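Local structure of penaeus monodon metallodensovirus major capsid protein (Penaeus monodon metallodensovirus, 6WH7) at residues 263-268 with 356-361; 129-134 with 209-214. The protein forms the shell of a small shrimp-infecting densovirus, with sixty copies assembling into the capsid that presumably encloses the viral genome. All blocks are in the same frame, centred on the assembly; numbering follows the deposited sequence.

Contact 1 (263-268 with 356-361); sequences VNNRGM and RNKGGK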
ATOM      1  N   VAL A 263      39.301  57.759 -59.886  1.00 14.51           N
ATOM      2  CA  VAL A 263      39.740  57.358 -58.556  1.00 14.51           C
ATOM      3  C   VAL A 263      40.024  55.861 -58.574  1.00 14.51           C
ATOM      4  O   VAL A 263      39.372  55.110 -59.303  1.00 14.51           O
ATOM      5  CB  VAL A 263      38.668  57.733 -57.504  1.00 14.94           C
ATOM      6  CG1 VAL A 263      38.935  57.080 -56.186  1.00 14.94           C
ATOM      7  CG2 VAL A 263      38.632  59.222 -57.291  1.00 14.94           C
ATOM      8  N   ASN A 264      41.025  55.433 -57.806  1.00 14.46           N
ATOM      9  CA  ASN A 264      41.238  54.064 -57.322  1.00 14.46           C
ATOM     10  C   ASN A 264      41.970  53.066 -58.214  1.00 14.46           C
ATOM     11  O   ASN A 264      41.989  51.900 -57.834  1.00 14.46           O
ATOM     12  CB  ASN A 264      39.935  53.375 -56.883  1.00 15.65           C
ATOM     13  CG  ASN A 264      39.512  53.775 -55.509  1.00 15.65           C
ATOM     14  OD1 ASN A 264      40.315  54.272 -54.729  1.00 15.65           O
ATOM     15  ND2 ASN A 264      38.256  53.533 -55.185  1.00 15.65           N
ATOM     16  N   ASN A 265      42.467  53.417 -59.391  1.00 13.31           N
ATOM     17  CA  ASN A 265      43.256  52.429 -60.128  1.00 13.31           C
ATOM     18  C   ASN A 265      42.513  51.138 -60.431  1.00 13.31           C
ATOM     19  O   ASN A 265      42.736  50.124 -59.769  1.00 13.31           O
ATOM     20  CB  ASN A 265      44.540  52.063 -59.382  1.00 13.36           C
ATOM     21  CG  ASN A 265      45.428  51.135 -60.186  1.00 13.36           C
ATOM     22  OD1 ASN A 265      45.435  51.169 -61.408  1.00 13.36           O
ATOM     23  ND2 ASN A 265      46.165  50.286 -59.497  1.00 13.36           N
ATOM     24  N   ARG A 266      41.598  51.165 -61.382  1.00 13.60           N
ATOM     25  CA  ARG A 266      41.090  49.949 -61.989  1.00 13.60           C
ATOM     26  C   ARG A 266      41.623  49.915 -63.409  1.00 13.60           C
ATOM     27  O   ARG A 266      41.370  50.835 -64.188  1.00 13.60           O
ATOM     28  CB  ARG A 266      39.566  49.911 -61.974  1.00 14.15           C
ATOM     29  CG  ARG A 266      38.985  48.584 -62.355  1.00 14.15           C
ATOM     30  CD  ARG A 266      37.494  48.691 -62.472  1.00 14.15           C
ATOM     31  NE  ARG A 266      36.860  49.034 -61.211  1.00 14.15           N
ATOM     32  CZ  ARG A 266      36.420  48.148 -60.332  1.00 14.15           C
ATOM     33  NH1 ARG A 266      36.525  46.856 -60.585  1.00 14.15           N
ATOM     34  NH2 ARG A 266      35.857  48.558 -59.212  1.00 14.15           N
ATOM     35  N   GLY A 267      42.363  48.868 -63.741  1.00 12.78           N
ATOM     36  CA  GLY A 267      42.955  48.775 -65.056  1.00 12.78           C
ATOM     37  C   GLY A 267      43.006  47.330 -65.483  1.00 12.78           C
ATOM     38  O   GLY A 267      42.700  46.425 -64.709  1.00 12.78           O
ATOM     39  N   MET A 268      43.382  47.116 -66.733  1.00 13.04           N
ATOM     40  CA  MET A 268      43.475  45.774 -67.279  1.00 13.04           C
ATOM     41  C   MET A 268      44.905  45.451 -67.652  1.00 13.04           C
ATOM     42  O   MET A 268      45.577  46.252 -68.300  1.00 13.04           O
ATOM     43  CB  MET A 268      42.565  45.595 -68.487  1.00 13.25           C
ATOM     44  CG  MET A 268      41.125  45.633 -68.107  1.00 13.25           C
ATOM     45  SD  MET A 268      40.034  45.016 -69.370  1.00 13.25           S
ATOM     46  CE  MET A 268      40.061  46.370 -70.438  1.00 13.25           C
ATOM     47  N   ARG A 356      43.598  49.587 -50.338  1.00 14.67           N
ATOM     48  CA  ARG A 356      42.606  50.619 -50.085  1.00 14.67           C
ATOM     49  C   ARG A 356      42.474  51.576 -51.254  1.00 14.67           C
ATOM     50  O   ARG A 356      41.445  52.242 -51.384  1.00 14.67           O
ATOM     51  CB  ARG A 356      42.972  51.389 -48.824  1.00 15.34           C
ATOM     52  CG  ARG A 356      42.958  50.551 -47.572  1.00 15.34           C
ATOM     53  CD  ARG A 356      43.043  51.423 -46.349  1.00 15.34           C
ATOM     54  NE  ARG A 356      44.270  52.205 -46.326  1.00 15.34           N
ATOM     55  CZ  ARG A 356      45.411  51.787 -45.802  1.00 15.34           C
ATOM     56  NH1 ARG A 356      45.481  50.592 -45.249  1.00 15.34           N
ATOM     57  NH2 ARG A 356      46.478  52.564 -45.827  1.00 15.34           N
ATOM     58  N   ASN A 357      43.493  51.664 -52.098  1.00 14.34           N
ATOM     59  CA  ASN A 357      43.444  52.452 -53.315  1.00 14.34           C
ATOM     60  C   ASN A 357      42.942  51.661 -54.499  1.00 14.34           C
ATOM     61  O   ASN A 357      43.031  52.147 -55.618  1.00 14.34           O
ATOM     62  CB  ASN A 357      44.818  53.029 -53.650  1.00 14.58           C
ATOM     63  CG  ASN A 357      45.250  54.078 -52.683  1.00 14.58           C
ATOM     64  OD1 ASN A 357      46.387  54.094 -52.233  1.00 14.58           O
ATOM     65  ND2 ASN A 357      44.337  54.964 -52.340  1.00 14.58           N
ATOM     66  N   LYS A 358      42.487  50.436 -54.290  1.00 15.06           N
ATOM     67  CA  LYS A 358      41.893  49.616 -55.331  1.00 15.06           C
ATOM     68  C   LYS A 358      40.505  49.215 -54.868  1.00 15.06           C
ATOM     69  O   LYS A 358      40.302  48.911 -53.691  1.00 15.06           O
ATOM     70  CB  LYS A 358      42.731  48.367 -55.607  1.00 13.99           C
ATOM     71  CG  LYS A 358      44.129  48.648 -56.108  1.00 13.99           C
ATOM     72  CD  LYS A 358      44.851  47.375 -56.486  1.00 13.99           C
ATOM     73  CE  LYS A 358      45.147  46.456 -55.333  1.00 13.99           C
ATOM     74  NZ  LYS A 358      46.187  46.985 -54.445  1.00 13.99           N
ATOM     75  N   GLY A 359      39.545  49.232 -55.769  1.00 16.28           N
ATOM     76  CA  GLY A 359      38.202  48.866 -55.392  1.00 16.28           C
ATOM     77  C   GLY A 359      37.187  49.639 -56.204  1.00 16.28           C
ATOM     78  O   GLY A 359      37.510  50.217 -57.235  1.00 16.28           O
ATOM     79  N   GLY A 360      35.961  49.638 -55.700  1.00 15.89           N
ATOM     80  CA  GLY A 360      34.825  50.088 -56.470  1.00 15.89           C
ATOM     81  C   GLY A 360      34.819  51.576 -56.738  1.00 15.89           C
ATOM     82  O   GLY A 360      35.632  52.348 -56.235  1.00 15.89           O
ATOM     83  N   LYS A 361      33.854  51.976 -57.563  1.00 15.43           N
ATOM     84  CA  LYS A 361      33.578  53.372 -57.873  1.00 15.43           C
ATOM     85  C   LYS A 361      34.806  54.045 -58.465  1.00 15.43           C
ATOM     86  O   LYS A 361      35.555  54.728 -57.762  1.00 15.43           O
ATOM     87  CB  LYS A 361      33.081  54.130 -56.647  1.00 15.26           C
ATOM     88  CG  LYS A 361      32.472  55.463 -57.019  1.00 15.26           C
ATOM     89  CD  LYS A 361      32.020  56.289 -55.832  1.00 15.26           C
ATOM     90  CE  LYS A 361      33.187  57.010 -55.190  1.00 15.26           C
ATOM     91  NZ  LYS A 361      32.744  57.907 -54.096  1.00 15.26           N
TER
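Asn-264 turns its side chain toward the 356-361 loop. Its CB and OD1 each lie 3.6 Å from Asn-357 O, while the amide nitrogen reaches Gly-360. There ND2 donates to Gly-360 O over 3.1 Å (N-H...O 146°); the acceptor lies almost exactly in the amide plane, and the donor comes nearly along the C=O axis. From the same residue's backbone, Asn-264 O receives a CA-H...O contact from Lys-358 CA at 3.4 Å. The contact joins the loop leading into strand 270-274 of the parvovirus jelly roll to the loop just before the C-terminal strand 363-368. Arg-266 approaches the same glycines separately. Its CG is anti to the backbone N (chi1 -169°), and a bend at chi3 (-63°) places NE; farther out, NH2 lies 3.3 Å from Gly-360 CA, which is at the guanidinium edge, in plane. NH1 has a weak hydrogen bond to Asp-223 O. Gly-359 adopts backbone angles suited to glycine. At the other end, the Arg-356 side chain sets out away from 263-268, and its NH2 forms salt bridges with Asp-354 and with Asp-225 of the second subunit.

Contact 2 (129-134 with 209-214); sequences SNLILT and RYWKQG
Leu-131 CB sits over one face of the Trp-211 indole. It stands 3.5 Å from the centroid of the six-membered ring and 16° off the ring normal, a CH-pi contact offset toward the rim. The two methyls of the leucine also touch the ring: CD1 is 3.5 Å from Trp-211 CZ3, and CD2 lies at the same distance from CE3. At the ring edge, Ser-129 C lies in plane. Ser-129 N is 3.6 Å from Trp-211 CH2. Trp-211 CG is anti to the backbone N (chi1 -178°), and the end of the side chain comes nearer to strand 129-134 than its start suggests. NE1 is taken up by a hydrogen bond to Asp-216 O, which would limit rotation of the ring.

Gln-213 completes the first shell. Extended beyond CG, its side chain crosses those of Ile-132 and Leu-133 obliquely, with CG 3.4 Å from Leu-131 O; NE2 is 3.9 Å from Leu-133 CB. Thr-153 OG1 is hydrogen-bonded to Gln-213 OE1. No hydrogen bond joins the two segments, which are held by the side chains.

Further out, Leu-131 and Leu-133 rest on Ala-289 of strand 287-302, whose backbone also pairs with strand 129-134, while Met-157 of strand 157-162 touches both Leu-131 and Trp-211. Strands 129-134 and 209-211 approach no closer than 10.4 Å between axes and run at 72° to one another; they belong to the two sheets of the jelly roll. Segment 129-134 pairs with 287-302 as part of strand 118-135, which also pairs with 218-222, whereas 209-211 pairs with 157-162 and, through Arg-209 and Tyr-210, continues into a strand of the second subunit.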
ATOM      1  N   SER A 129      38.923  29.860 -77.218  1.00 13.58           N
ATOM      2  CA  SER A 129      38.317  28.546 -77.187  1.00 13.58           C
ATOM      3  C   SER A 129      38.788  27.717 -78.365  1.00 13.58           C
ATOM      4  O   SER A 129      39.062  28.243 -79.441  1.00 13.58           O
ATOM      5  CB  SER A 129      36.799  28.658 -77.212  1.00 14.95           C
ATOM      6  OG  SER A 129      36.223  27.379 -77.256  1.00 14.95           O
ATOM      7  N   ASN A 130      38.877  26.407 -78.140  1.00 14.71           N
ATOM      8  CA  ASN A 130      39.049  25.407 -79.190  1.00 14.71           C
ATOM      9  C   ASN A 130      40.328  25.667 -79.988  1.00 14.71           C
ATOM     10  O   ASN A 130      40.317  25.951 -81.185  1.00 14.71           O
ATOM     11  CB  ASN A 130      37.804  25.376 -80.076  1.00 14.83           C
ATOM     12  CG  ASN A 130      36.575  24.982 -79.303  1.00 14.83           C
ATOM     13  OD1 ASN A 130      35.600  25.719 -79.256  1.00 14.83           O
ATOM     14  ND2 ASN A 130      36.609  23.810 -78.697  1.00 14.83           N
ATOM     15  N   LEU A 131      41.440  25.534 -79.270  1.00 15.99           N
ATOM     16  CA  LEU A 131      42.749  25.803 -79.841  1.00 15.99           C
ATOM     17  C   LEU A 131      43.142  24.707 -80.811  1.00 15.99           C
ATOM     18  O   LEU A 131      43.022  23.522 -80.501  1.00 15.99           O
ATOM     19  CB  LEU A 131      43.791  25.916 -78.736  1.00 15.54           C
ATOM     20  CG  LEU A 131      45.220  26.159 -79.192  1.00 15.54           C
ATOM     21  CD1 LEU A 131      45.336  27.497 -79.865  1.00 15.54           C
ATOM     22  CD2 LEU A 131      46.152  26.076 -78.043  1.00 15.54           C
ATOM     23  N   ILE A 132      43.613  25.107 -81.989  1.00 18.33           N
ATOM     24  CA  ILE A 132      44.155  24.194 -82.986  1.00 18.33           C
ATOM     25  C   ILE A 132      45.564  24.652 -83.311  1.00 18.33           C
ATOM     26  O   ILE A 132      45.759  25.764 -83.807  1.00 18.33           O
ATOM     27  CB  ILE A 132      43.300  24.139 -84.260  1.00 18.43           C
ATOM     28  CG1 ILE A 132      41.936  23.540 -83.961  1.00 18.43           C
ATOM     29  CG2 ILE A 132      43.995  23.322 -85.323  1.00 18.43           C
ATOM     30  CD1 ILE A 132      40.970  23.685 -85.091  1.00 18.43           C
ATOM     31  N   LEU A 133      46.536  23.797 -83.043  1.00 22.12           N
ATOM     32  CA  LEU A 133      47.939  24.110 -83.239  1.00 22.12           C
ATOM     33  C   LEU A 133      48.459  23.415 -84.485  1.00 22.12           C
ATOM     34  O   LEU A 133      48.111  22.263 -84.754  1.00 22.12           O
ATOM     35  CB  LEU A 133      48.743  23.677 -82.020  1.00 19.94           C
ATOM     36  CG  LEU A 133      48.403  24.387 -80.719  1.00 19.94           C
ATOM     37  CD1 LEU A 133      49.059  23.683 -79.584  1.00 19.94           C
ATOM     38  CD2 LEU A 133      48.870  25.816 -80.772  1.00 19.94           C
ATOM     39  N   THR A 134      49.284  24.124 -85.248  1.00 26.23           N
ATOM     40  CA  THR A 134      49.873  23.592 -86.465  1.00 26.23           C
ATOM     41  C   THR A 134      51.315  24.067 -86.570  1.00 26.23           C
ATOM     42  O   THR A 134      51.708  25.058 -85.956  1.00 26.23           O
ATOM     43  CB  THR A 134      49.090  24.012 -87.721  1.00 26.61           C
ATOM     44  OG1 THR A 134      49.079  25.434 -87.833  1.00 26.61           O
ATOM     45  CG2 THR A 134      47.653  23.519 -87.671  1.00 26.61           C
ATOM     46  N   ARG A 209      49.635  31.001 -69.028  1.00 14.34           N
ATOM     47  CA  ARG A 209      48.930  29.740 -69.194  1.00 14.34           C
ATOM     48  C   ARG A 209      49.455  29.055 -70.439  1.00 14.34           C
ATOM     49  O   ARG A 209      49.451  29.648 -71.517  1.00 14.34           O
ATOM     50  CB  ARG A 209      47.425  29.955 -69.306  1.00 14.79           C
ATOM     51  CG  ARG A 209      46.789  30.417 -68.033  1.00 14.79           C
ATOM     52  CD  ARG A 209      45.323  30.699 -68.218  1.00 14.79           C
ATOM     53  NE  ARG A 209      44.720  31.131 -66.967  1.00 14.79           N
ATOM     54  CZ  ARG A 209      44.796  32.368 -66.501  1.00 14.79           C
ATOM     55  NH1 ARG A 209      45.452  33.290 -67.182  1.00 14.79           N
ATOM     56  NH2 ARG A 209      44.225  32.684 -65.352  1.00 14.79           N
ATOM     57  N   TYR A 210      49.912  27.818 -70.296  1.00 15.30           N
ATOM     58  CA  TYR A 210      50.262  27.020 -71.460  1.00 15.30           C
ATOM     59  C   TYR A 210      49.001  26.287 -71.870  1.00 15.30           C
ATOM     60  O   TYR A 210      48.525  25.406 -71.152  1.00 15.30           O
ATOM     61  CB  TYR A 210      51.401  26.043 -71.189  1.00 15.15           C
ATOM     62  CG  TYR A 210      52.710  26.678 -70.804  1.00 15.15           C
ATOM     63  CD1 TYR A 210      52.944  28.015 -71.020  1.00 15.15           C
ATOM     64  CD2 TYR A 210      53.763  25.904 -70.375  1.00 15.15           C
ATOM     65  CE1 TYR A 210      54.144  28.588 -70.700  1.00 15.15           C
ATOM     66  CE2 TYR A 210      54.982  26.463 -70.069  1.00 15.15           C
ATOM     67  CZ  TYR A 210      55.168  27.805 -70.235  1.00 15.15           C
ATOM     68  OH  TYR A 210      56.379  28.372 -69.934  1.00 15.15           O
ATOM     69  N   TRP A 211      48.467  26.648 -73.020  1.00 15.58           N
ATOM     70  CA  TRP A 211      47.135  26.236 -73.414  1.00 15.58           C
ATOM     71  C   TRP A 211      47.264  25.285 -74.587  1.00 15.58           C
ATOM     72  O   TRP A 211      47.900  25.609 -75.591  1.00 15.58           O
ATOM     73  CB  TRP A 211      46.280  27.462 -73.714  1.00 14.31           C
ATOM     74  CG  TRP A 211      44.875  27.207 -74.091  1.00 14.31           C
ATOM     75  CD1 TRP A 211      43.943  26.559 -73.356  1.00 14.31           C
ATOM     76  CD2 TRP A 211      44.172  27.797 -75.184  1.00 14.31           C
ATOM     77  NE1 TRP A 211      42.727  26.597 -73.978  1.00 14.31           N
ATOM     78  CE2 TRP A 211      42.841  27.370 -75.100  1.00 14.31           C
ATOM     79  CE3 TRP A 211      44.548  28.618 -76.252  1.00 14.31           C
ATOM     80  CZ2 TRP A 211      41.889  27.725 -76.042  1.00 14.31           C
ATOM     81  CZ3 TRP A 211      43.600  28.972 -77.175  1.00 14.31           C
ATOM     82  CH2 TRP A 211      42.288  28.525 -77.073  1.00 14.31           C
ATOM     83  N   LYS A 212      46.682  24.107 -74.440  1.00 17.40           N
ATOM     84  CA  LYS A 212      46.931  22.982 -75.314  1.00 17.40           C
ATOM     85  C   LYS A 212      45.645  22.623 -76.036  1.00 17.40           C
ATOM     86  O   LYS A 212      44.555  23.018 -75.624  1.00 17.40           O
ATOM     87  CB  LYS A 212      47.441  21.787 -74.512  1.00 18.13           C
ATOM     88  CG  LYS A 212      48.778  22.025 -73.852  1.00 18.13           C
ATOM     89  CD  LYS A 212      49.258  20.806 -73.114  1.00 18.13           C
ATOM     90  CE  LYS A 212      50.685  20.985 -72.615  1.00 18.13           C
ATOM     91  NZ  LYS A 212      50.791  21.911 -71.452  1.00 18.13           N
ATOM     92  N   GLN A 213      45.784  21.911 -77.147  1.00 19.08           N
ATOM     93  CA  GLN A 213      44.609  21.365 -77.800  1.00 19.08           C
ATOM     94  C   GLN A 213      43.852  20.484 -76.823  1.00 19.08           C
ATOM     95  O   GLN A 213      44.443  19.654 -76.131  1.00 19.08           O
ATOM     96  CB  GLN A 213      44.995  20.560 -79.033  1.00 23.28           C
ATOM     97  CG  GLN A 213      45.574  21.358 -80.163  1.00 23.28           C
ATOM     98  CD  GLN A 213      45.874  20.484 -81.348  1.00 23.28           C
ATOM     99  OE1 GLN A 213      46.069  19.283 -81.200  1.00 23.28           O
ATOM    100  NE2 GLN A 213      45.888  21.066 -82.533  1.00 23.28           N
ATOM    101  N   GLY A 214      42.546  20.676 -76.754  1.00 18.63           N
ATOM    102  CA  GLY A 214      41.721  19.926 -75.851  1.00 18.63           C
ATOM    103  C   GLY A 214      41.517  20.566 -74.501  1.00 18.63           C
ATOM    104  O   GLY A 214      40.624  20.142 -73.765  1.00 18.63           O
TER

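In the fold
From the N terminus, the chain runs through strand 118-135 and the segment containing strand 157-162 before strand 207-211 returns to it, closing contact 2 around a loop of 74 residues and joining the two sheets of the jelly roll at one end. The chain then passes through strands 218-222 and 257-262 and enters contact 1, which opens only after contact 2 has closed; the two lie in series and neither nest nor cross. Contact 1 closes a longer loop that includes strand 287-302, the partner of strand 118-135. The contact centres are 33 Å apart, and the second subunit touches both.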